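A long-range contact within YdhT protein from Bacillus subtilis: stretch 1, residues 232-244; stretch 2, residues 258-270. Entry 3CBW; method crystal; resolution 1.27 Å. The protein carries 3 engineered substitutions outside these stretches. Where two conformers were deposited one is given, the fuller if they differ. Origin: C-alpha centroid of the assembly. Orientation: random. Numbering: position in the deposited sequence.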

# COMPACT_ATOMS: atom_id res chain seq x y z
N PHE A 232 -9.57 11.77 11.14
CA PHE A 232 -8.56 12.59 10.48
C PHE A 232 -8.03 11.97 9.20
O PHE A 232 -6.85 12.09 8.90
CB PHE A 232 -7.40 12.93 11.43
CG PHE A 232 -7.83 13.29 12.82
CD1 PHE A 232 -8.72 14.32 13.06
CD2 PHE A 232 -7.35 12.56 13.90
CE1 PHE A 232 -9.13 14.63 14.36
CE2 PHE A 232 -7.74 12.85 15.20
CZ PHE A 232 -8.64 13.88 15.43
N LYS A 233 -8.90 11.34 8.43
CA LYS A 233 -8.45 10.63 7.24
C LYS A 233 -7.80 11.54 6.22
O LYS A 233 -6.90 11.11 5.52
CB LYS A 233 -9.59 9.91 6.54
CG LYS A 233 -9.86 8.51 7.01
CD LYS A 233 -11.02 8.50 7.92
CE LYS A 233 -11.43 7.10 8.33
NZ LYS A 233 -12.31 7.20 9.50
N THR A 234 -8.27 12.78 6.10
CA THR A 234 -7.72 13.71 5.12
C THR A 234 -6.75 14.74 5.68
O THR A 234 -6.05 15.38 4.90
CB THR A 234 -8.81 14.46 4.33
OG1 THR A 234 -9.55 15.30 5.22
CG2 THR A 234 -9.74 13.48 3.63
N ASP A 235 -6.69 14.90 7.00
CA ASP A 235 -5.84 15.93 7.58
C ASP A 235 -4.36 15.68 7.30
O ASP A 235 -3.59 16.62 7.18
CB ASP A 235 -6.08 16.06 9.09
CG ASP A 235 -7.44 16.68 9.42
OD1 ASP A 235 -8.08 17.27 8.54
OD2 ASP A 235 -7.86 16.56 10.59
N PHE A 236 -3.99 14.41 7.16
CA PHE A 236 -2.60 14.04 6.92
C PHE A 236 -2.19 14.06 5.46
O PHE A 236 -1.05 13.77 5.14
CB PHE A 236 -2.36 12.65 7.50
CG PHE A 236 -2.37 12.59 9.00
CD1 PHE A 236 -1.21 12.85 9.71
CD2 PHE A 236 -3.53 12.25 9.69
CE1 PHE A 236 -1.20 12.79 11.09
CE2 PHE A 236 -3.52 12.19 11.05
CZ PHE A 236 -2.36 12.46 11.76
N TYR A 237 -3.11 14.40 4.57
CA TYR A 237 -2.83 14.33 3.14
C TYR A 237 -1.74 15.32 2.78
O TYR A 237 -1.88 16.51 3.02
CB TYR A 237 -4.09 14.68 2.39
CG TYR A 237 -4.04 14.59 0.89
CD1 TYR A 237 -3.79 13.38 0.24
CD2 TYR A 237 -4.34 15.71 0.11
CE1 TYR A 237 -3.79 13.30 -1.14
CE2 TYR A 237 -4.35 15.64 -1.26
CZ TYR A 237 -4.09 14.43 -1.88
OH TYR A 237 -4.13 14.36 -3.24
N PRO A 238 -0.60 14.84 2.23
CA PRO A 238 0.50 15.76 1.99
C PRO A 238 0.30 16.68 0.79
O PRO A 238 1.02 17.68 0.68
CB PRO A 238 1.69 14.83 1.78
CG PRO A 238 1.10 13.60 1.23
CD PRO A 238 -0.25 13.45 1.90
N GLY A 239 -0.65 16.36 -0.08
CA GLY A 239 -0.94 17.20 -1.24
C GLY A 239 -0.98 16.42 -2.53
O GLY A 239 -0.40 15.32 -2.64
N ALA A 240 -1.64 17.01 -3.53
CA ALA A 240 -1.88 16.35 -4.81
C ALA A 240 -0.61 16.03 -5.58
O ALA A 240 -0.62 15.15 -6.43
CB ALA A 240 -2.81 17.18 -5.68
N SER A 241 0.47 16.77 -5.31
CA SER A 241 1.70 16.49 -6.05
C SER A 241 2.54 15.33 -5.50
O SER A 241 3.55 14.98 -6.10
CB SER A 241 2.55 17.75 -6.18
OG SER A 241 3.14 18.03 -4.95
N TYR A 242 2.09 14.70 -4.41
CA TYR A 242 2.87 13.65 -3.77
C TYR A 242 2.13 12.33 -3.70
O TYR A 242 2.69 11.37 -3.16
CB TYR A 242 3.31 14.06 -2.35
CG TYR A 242 3.85 15.47 -2.26
CD1 TYR A 242 5.09 15.81 -2.80
CD2 TYR A 242 3.06 16.49 -1.73
CE1 TYR A 242 5.56 17.13 -2.72
CE2 TYR A 242 3.52 17.79 -1.65
CZ TYR A 242 4.75 18.10 -2.16
OH TYR A 242 5.18 19.41 -2.07
N VAL A 243 0.90 12.27 -4.20
CA VAL A 243 0.04 11.10 -4.02
C VAL A 243 -0.66 10.77 -5.32
O VAL A 243 -1.29 11.64 -5.93
CB VAL A 243 -1.05 11.36 -2.93
CG1 VAL A 243 -2.01 10.18 -2.82
CG2 VAL A 243 -0.41 11.62 -1.57
N ASP A 244 -0.56 9.52 -5.73
CA ASP A 244 -1.28 9.02 -6.90
C ASP A 244 -2.62 8.37 -6.57
O ASP A 244 -3.60 8.53 -7.31
CB ASP A 244 -0.41 8.02 -7.67
CG ASP A 244 0.80 8.68 -8.30
OD1 ASP A 244 0.60 9.61 -9.11
OD2 ASP A 244 1.94 8.27 -8.00
N ILE A 258 -17.79 1.07 6.70
CA ILE A 258 -16.43 1.60 6.66
C ILE A 258 -16.49 3.10 6.41
O ILE A 258 -17.14 3.55 5.47
CB ILE A 258 -15.56 0.90 5.61
CG1 ILE A 258 -15.54 -0.62 5.86
CG2 ILE A 258 -14.15 1.46 5.65
CD1 ILE A 258 -14.99 -1.45 4.69
N ASN A 259 -15.83 3.86 7.28
CA ASN A 259 -15.80 5.31 7.20
C ASN A 259 -14.60 5.79 6.40
O ASN A 259 -13.49 5.26 6.57
CB ASN A 259 -15.76 5.86 8.64
CG ASN A 259 -15.74 7.37 8.71
OD1 ASN A 259 -14.72 8.01 8.44
ND2 ASN A 259 -16.86 7.96 9.11
N GLY A 260 -14.81 6.77 5.53
CA GLY A 260 -13.69 7.47 4.91
C GLY A 260 -13.71 7.55 3.40
O GLY A 260 -12.97 8.33 2.80
N TYR A 261 -14.56 6.74 2.77
CA TYR A 261 -14.64 6.68 1.32
C TYR A 261 -15.04 8.02 0.70
O TYR A 261 -14.44 8.47 -0.26
CB TYR A 261 -15.60 5.57 0.91
CG TYR A 261 -15.98 5.53 -0.54
CD1 TYR A 261 -15.20 4.83 -1.46
CD2 TYR A 261 -17.13 6.17 -1.00
CE1 TYR A 261 -15.55 4.77 -2.79
CE2 TYR A 261 -17.48 6.14 -2.33
CZ TYR A 261 -16.69 5.43 -3.22
OH TYR A 261 -17.03 5.36 -4.54
N ASP A 262 -16.07 8.66 1.26
CA ASP A 262 -16.52 9.94 0.72
C ASP A 262 -15.42 11.00 0.79
O ASP A 262 -15.15 11.68 -0.19
CB ASP A 262 -17.75 10.44 1.48
CG ASP A 262 -19.00 9.63 1.19
OD1 ASP A 262 -19.06 8.97 0.13
OD2 ASP A 262 -19.95 9.71 2.00
N GLN A 263 -14.80 11.11 1.97
CA GLN A 263 -13.71 12.06 2.24
C GLN A 263 -12.52 11.87 1.31
O GLN A 263 -11.93 12.83 0.82
CB GLN A 263 -13.20 11.94 3.70
CG GLN A 263 -14.19 12.16 4.83
CD GLN A 263 -14.74 10.86 5.39
OE1 GLN A 263 -15.52 10.16 4.71
NE2 GLN A 263 -14.36 10.53 6.62
N LEU A 264 -12.14 10.62 1.07
CA LEU A 264 -10.95 10.33 0.26
C LEU A 264 -11.22 10.45 -1.23
O LEU A 264 -10.42 11.05 -1.95
CB LEU A 264 -10.34 8.98 0.64
CG LEU A 264 -9.72 8.97 2.04
CD1 LEU A 264 -9.34 7.55 2.39
CD2 LEU A 264 -8.51 9.90 2.14
N THR A 265 -12.35 9.94 -1.70
CA THR A 265 -12.68 10.09 -3.12
C THR A 265 -12.82 11.58 -3.50
O THR A 265 -12.54 11.95 -4.64
CB THR A 265 -13.95 9.32 -3.54
OG1 THR A 265 -15.05 9.71 -2.72
CG2 THR A 265 -13.74 7.82 -3.42
N ALA A 266 -13.21 12.40 -2.53
CA ALA A 266 -13.36 13.85 -2.75
C ALA A 266 -12.03 14.55 -3.10
O ALA A 266 -12.02 15.66 -3.65
CB ALA A 266 -13.99 14.50 -1.53
N LEU A 267 -10.91 13.89 -2.78
CA LEU A 267 -9.59 14.43 -3.11
C LEU A 267 -9.26 14.32 -4.60
O LEU A 267 -8.21 14.77 -5.05
CB LEU A 267 -8.53 13.74 -2.25
CG LEU A 267 -8.66 13.99 -0.74
CD1 LEU A 267 -7.62 13.18 0.04
CD2 LEU A 267 -8.56 15.48 -0.41
N ASN A 268 -10.16 13.71 -5.37
CA ASN A 268 -9.97 13.53 -6.81
C ASN A 268 -8.71 12.72 -7.16
O ASN A 268 -7.93 13.07 -8.04
CB ASN A 268 -10.00 14.88 -7.55
CG ASN A 268 -10.29 14.73 -9.04
OD1 ASN A 268 -10.98 13.80 -9.46
ND2 ASN A 268 -9.76 15.65 -9.84
N LYS A 269 -8.52 11.63 -6.42
CA LYS A 269 -7.50 10.63 -6.72
C LYS A 269 -8.22 9.29 -6.73
O LYS A 269 -9.19 9.12 -5.99
CB LYS A 269 -6.42 10.59 -5.64
CG LYS A 269 -5.64 11.88 -5.45
CD LYS A 269 -4.62 12.10 -6.55
CE LYS A 269 -3.82 13.38 -6.32
NZ LYS A 269 -2.70 13.47 -7.32
N PRO A 270 -7.75 8.33 -7.54
CA PRO A 270 -8.32 6.98 -7.48
C PRO A 270 -8.24 6.44 -6.05
O PRO A 270 -7.28 6.72 -5.33
CB PRO A 270 -7.43 6.18 -8.45
CG PRO A 270 -6.97 7.19 -9.42
CD PRO A 270 -6.71 8.42 -8.58
O HOH W 1 -6.00 16.04 -4.31

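This is a contact between an irregular, turn-rich stretch and a short helix with its flanking loops, held by a lysine at each end and a small apolar patch between them. It buries 587 Å², both sides summed. Lys 269 and Lys 233 have the largest areas covered by the other stretch, 96 and 95 Å². Lys 233 and Leu 264 are buried in the whole structure, while Lys 269 is partly exposed.

At one end Lys 233 points toward the second stretch. Lys 233 NZ donates a hydrogen bond to Asn 259 OD1 at 2.8 Å. Asn 259 OD1 also accepts from Gln 263 NE2 at 3.1 Å, so Asn 259 ties the lysine to the helix. The lysine chain passes Gly 260, the N-cap residue, with Lys 233 CE 4.1 Å from Gly 260 CA. A beta carbon on Gly 260 would lie 3.2 Å from Lys 233 CE, which is tight. The backbone angles of Gly 260 by themselves also call for glycine.

The middle is mostly apolar. Thr 234 turns its methyl to the helix, with Thr 234 CG2 3.6 Å from Gln 263 O and 4.1 Å from Leu 264 CD2. Leu 267 CD1 sits over one face of the Tyr 237 ring, 3.8 Å from the ring centroid and 10° off the normal. This is a CH-pi contact, and the flat ring suits the methyl. Water 1 lies 2.7 Å from Tyr 237 OH and donates to Leu 267 O at 2.7 Å.

At the other end Lys 269 reaches back to the first stretch. Lys 269 NZ donates to Ala 240 O at 2.8 Å and to Val 243 O at 2.7 Å. A long chain with several donor hydrogens suits this place, since one amino group serves two carbonyls. Lys 269 CE lies 4.0 Å from Ala 240 CB and comes within 3.2 Å of Tyr 237 OH. Beyond it, Pro 270 CD lies 3.4 Å from Asp 244 O.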